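Local coordinates for protein secondary thiamine-phosphate synthase enzyme (Thermus thermophilus, PDB 2CU5) that is of unconfirmed function but, as a member of the UPF0047 (YjbQ) family, may act as a secondary thiamine-phosphate synthase, at residues V17-K22 with Q109-A114. Residues are numbered along the deposited sequence; the frame is centred on the assembly and turned at random.
Sequences VNITRK and QQVFLA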
loop_
_atom_site.group_PDB
_atom_site.type_symbol
_atom_site.label_atom_id
_atom_site.label_comp_id
_atom_site.label_asym_id
_atom_site.label_seq_id
_atom_site.Cartn_x
_atom_site.Cartn_y
_atom_site.Cartn_z
ATOM N N VAL A 17 -4.843 -16.276 -2.707
ATOM C CA VAL A 17 -4.668 -17.103 -3.896
ATOM C C VAL A 17 -3.331 -16.748 -4.529
ATOM O O VAL A 17 -3.091 -15.595 -4.881
ATOM C CB VAL A 17 -5.799 -16.852 -4.918
ATOM C CG1 VAL A 17 -5.639 -17.782 -6.114
ATOM C CG2 VAL A 17 -7.151 -17.065 -4.257
ATOM N N ASN A 18 -2.464 -17.748 -4.664
ATOM C CA ASN A 18 -1.139 -17.553 -5.244
ATOM C C ASN A 18 -1.267 -17.385 -6.760
ATOM O O ASN A 18 -1.582 -18.336 -7.470
ATOM C CB ASN A 18 -0.261 -18.766 -4.930
ATOM C CG ASN A 18 1.199 -18.525 -5.254
ATOM O OD1 ASN A 18 1.523 -17.868 -6.241
ATOM N ND2 ASN A 18 2.090 -19.056 -4.422
ATOM N N ILE A 19 -1.019 -16.179 -7.253
ATOM C CA ILE A 19 -1.135 -15.904 -8.683
ATOM C C ILE A 19 0.213 -15.623 -9.338
ATOM O O ILE A 19 0.278 -15.100 -10.451
ATOM C CB ILE A 19 -2.042 -14.691 -8.925
ATOM C CG1 ILE A 19 -1.423 -13.456 -8.255
ATOM C CG2 ILE A 19 -3.452 -14.977 -8.382
ATOM C CD1 ILE A 19 -2.134 -12.154 -8.556
ATOM N N THR A 20 1.286 -15.971 -8.644
ATOM C CA THR A 20 2.633 -15.736 -9.146
ATOM C C THR A 20 2.837 -16.314 -10.545
ATOM O O THR A 20 3.243 -15.603 -11.466
ATOM C CB THR A 20 3.689 -16.354 -8.203
ATOM O OG1 THR A 20 3.420 -15.955 -6.852
ATOM C CG2 THR A 20 5.089 -15.886 -8.582
ATOM N N ARG A 21 2.548 -17.601 -10.700
ATOM C CA ARG A 21 2.731 -18.268 -11.983
ATOM C C ARG A 21 1.796 -17.759 -13.068
ATOM O O ARG A 21 2.202 -17.636 -14.226
ATOM C CB ARG A 21 2.581 -19.786 -11.820
ATOM C CG ARG A 21 2.777 -20.575 -13.112
ATOM C CD ARG A 21 4.035 -20.137 -13.854
ATOM N NE ARG A 21 5.231 -20.191 -13.015
ATOM C CZ ARG A 21 5.757 -21.310 -12.527
ATOM N NH1 ARG A 21 5.196 -22.482 -12.789
ATOM N NH2 ARG A 21 6.856 -21.256 -11.782
ATOM N N LYS A 22 0.549 -17.461 -12.714
ATOM C CA LYS A 22 -0.393 -16.951 -13.708
ATOM C C LYS A 22 0.024 -15.567 -14.214
ATOM O O LYS A 22 -0.195 -15.233 -15.383
ATOM C CB LYS A 22 -1.821 -16.925 -13.141
ATOM C CG LYS A 22 -2.430 -18.327 -13.063
ATOM C CD LYS A 22 -3.885 -18.338 -12.632
ATOM C CE LYS A 22 -4.424 -19.767 -12.607
ATOM N NZ LYS A 22 -5.860 -19.846 -12.215
ATOM N N GLN A 109 8.930 -15.035 -0.884
ATOM C CA GLN A 109 7.834 -14.219 -1.396
ATOM C C GLN A 109 7.068 -14.838 -2.556
ATOM O O GLN A 109 7.640 -15.510 -3.412
ATOM C CB GLN A 109 8.346 -12.851 -1.856
ATOM C CG GLN A 109 8.878 -11.936 -0.768
ATOM C CD GLN A 109 9.356 -10.618 -1.350
ATOM O OE1 GLN A 109 10.110 -10.604 -2.323
ATOM N NE2 GLN A 109 8.919 -9.505 -0.764
ATOM N N GLN A 110 5.763 -14.588 -2.565
ATOM C CA GLN A 110 4.857 -15.048 -3.609
ATOM C C GLN A 110 3.816 -13.941 -3.786
ATOM O O GLN A 110 3.537 -13.190 -2.846
ATOM C CB GLN A 110 4.170 -16.358 -3.201
ATOM C CG GLN A 110 5.084 -17.573 -3.206
ATOM C CD GLN A 110 5.440 -18.037 -4.609
ATOM O OE1 GLN A 110 4.663 -18.734 -5.257
ATOM N NE2 GLN A 110 6.615 -17.638 -5.090
ATOM N N VAL A 111 3.256 -13.824 -4.987
ATOM C CA VAL A 111 2.246 -12.805 -5.249
ATOM C C VAL A 111 0.867 -13.392 -4.982
ATOM O O VAL A 111 0.510 -14.431 -5.539
ATOM C CB VAL A 111 2.323 -12.305 -6.709
ATOM C CG1 VAL A 111 1.294 -11.213 -6.944
ATOM C CG2 VAL A 111 3.717 -11.790 -6.994
ATOM N N PHE A 112 0.097 -12.725 -4.124
ATOM C CA PHE A 112 -1.230 -13.204 -3.758
ATOM C C PHE A 112 -2.384 -12.271 -4.065
ATOM O O PHE A 112 -2.270 -11.050 -3.950
ATOM C CB PHE A 112 -1.301 -13.492 -2.254
ATOM C CG PHE A 112 -0.485 -14.661 -1.810
ATOM C CD1 PHE A 112 -0.935 -15.962 -2.017
ATOM C CD2 PHE A 112 0.728 -14.464 -1.162
ATOM C CE1 PHE A 112 -0.184 -17.057 -1.579
ATOM C CE2 PHE A 112 1.483 -15.542 -0.725
ATOM C CZ PHE A 112 1.027 -16.845 -0.933
ATOM N N LEU A 113 -3.500 -12.868 -4.464
ATOM C CA LEU A 113 -4.716 -12.107 -4.673
ATOM C C LEU A 113 -5.414 -12.378 -3.338
ATOM O O LEU A 113 -5.803 -13.506 -3.054
ATOM C CB LEU A 113 -5.552 -12.671 -5.822
ATOM C CG LEU A 113 -6.734 -11.780 -6.233
ATOM C CD1 LEU A 113 -7.423 -12.385 -7.445
ATOM C CD2 LEU A 113 -7.722 -11.630 -5.079
ATOM N N ALA A 114 -5.544 -11.351 -2.511
ATOM C CA ALA A 114 -6.174 -11.506 -1.207
ATOM C C ALA A 114 -7.683 -11.327 -1.300
ATOM O O ALA A 114 -8.170 -10.206 -1.366
ATOM C CB ALA A 114 -5.576 -10.491 -0.227
#
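Val-17 and Leu-113 form a hydrogen-bonded antiparallel pair where strand 15-18, outermost in this chain's three-stranded sheet, joins the central strand 110-115, strand 43-48 lying on the far side. Val-17 N reaches Leu-113 O at 3.0 Å, and Leu-113 N returns to Val-17 O. As the strand gives way to helix 20-25, Ile-19 N still donates to Val-111 O (2.9 Å), and then a side chain takes over: Thr-20 OG1 accepts a hydrogen bond from Val-111 N at 2.8 Å and itself donates to Asn-18 OD1. That oxygen also accepts one from Thr-20 N, closing an Asx turn.

The tight side is apolar. Ile-19 CG1 sits between its own backbone N and carbonyl carbon (chi1 61°) and packs on Val-111 CG1 at 3.8 Å, while its CG2 meets Leu-113 CB; Val-9 of strand 5-11 touches both Ile-19 and Leu-113, and Leu-94 and Leu-96 meet Val-111.

The face of the sheet that carries Asn-18 and Phe-112, opposite that of Val-17 and Leu-113, is more open at Asn-18, whose CB lies 3.8 Å from Phe-112 CE1. The Gln-110 side chain, bent at chi2 (-73°), reaches Asn-18, with the two amide planes 61° apart. An alanine in place of Gln-110 would probably leave Asn-18 ND2 without this acceptor and its amide less firmly fixed. Gln-110 NE2 is tied back to Gln-109 O, and OE1 takes Asn-18 ND2 on a lone pair at 2.7 Å.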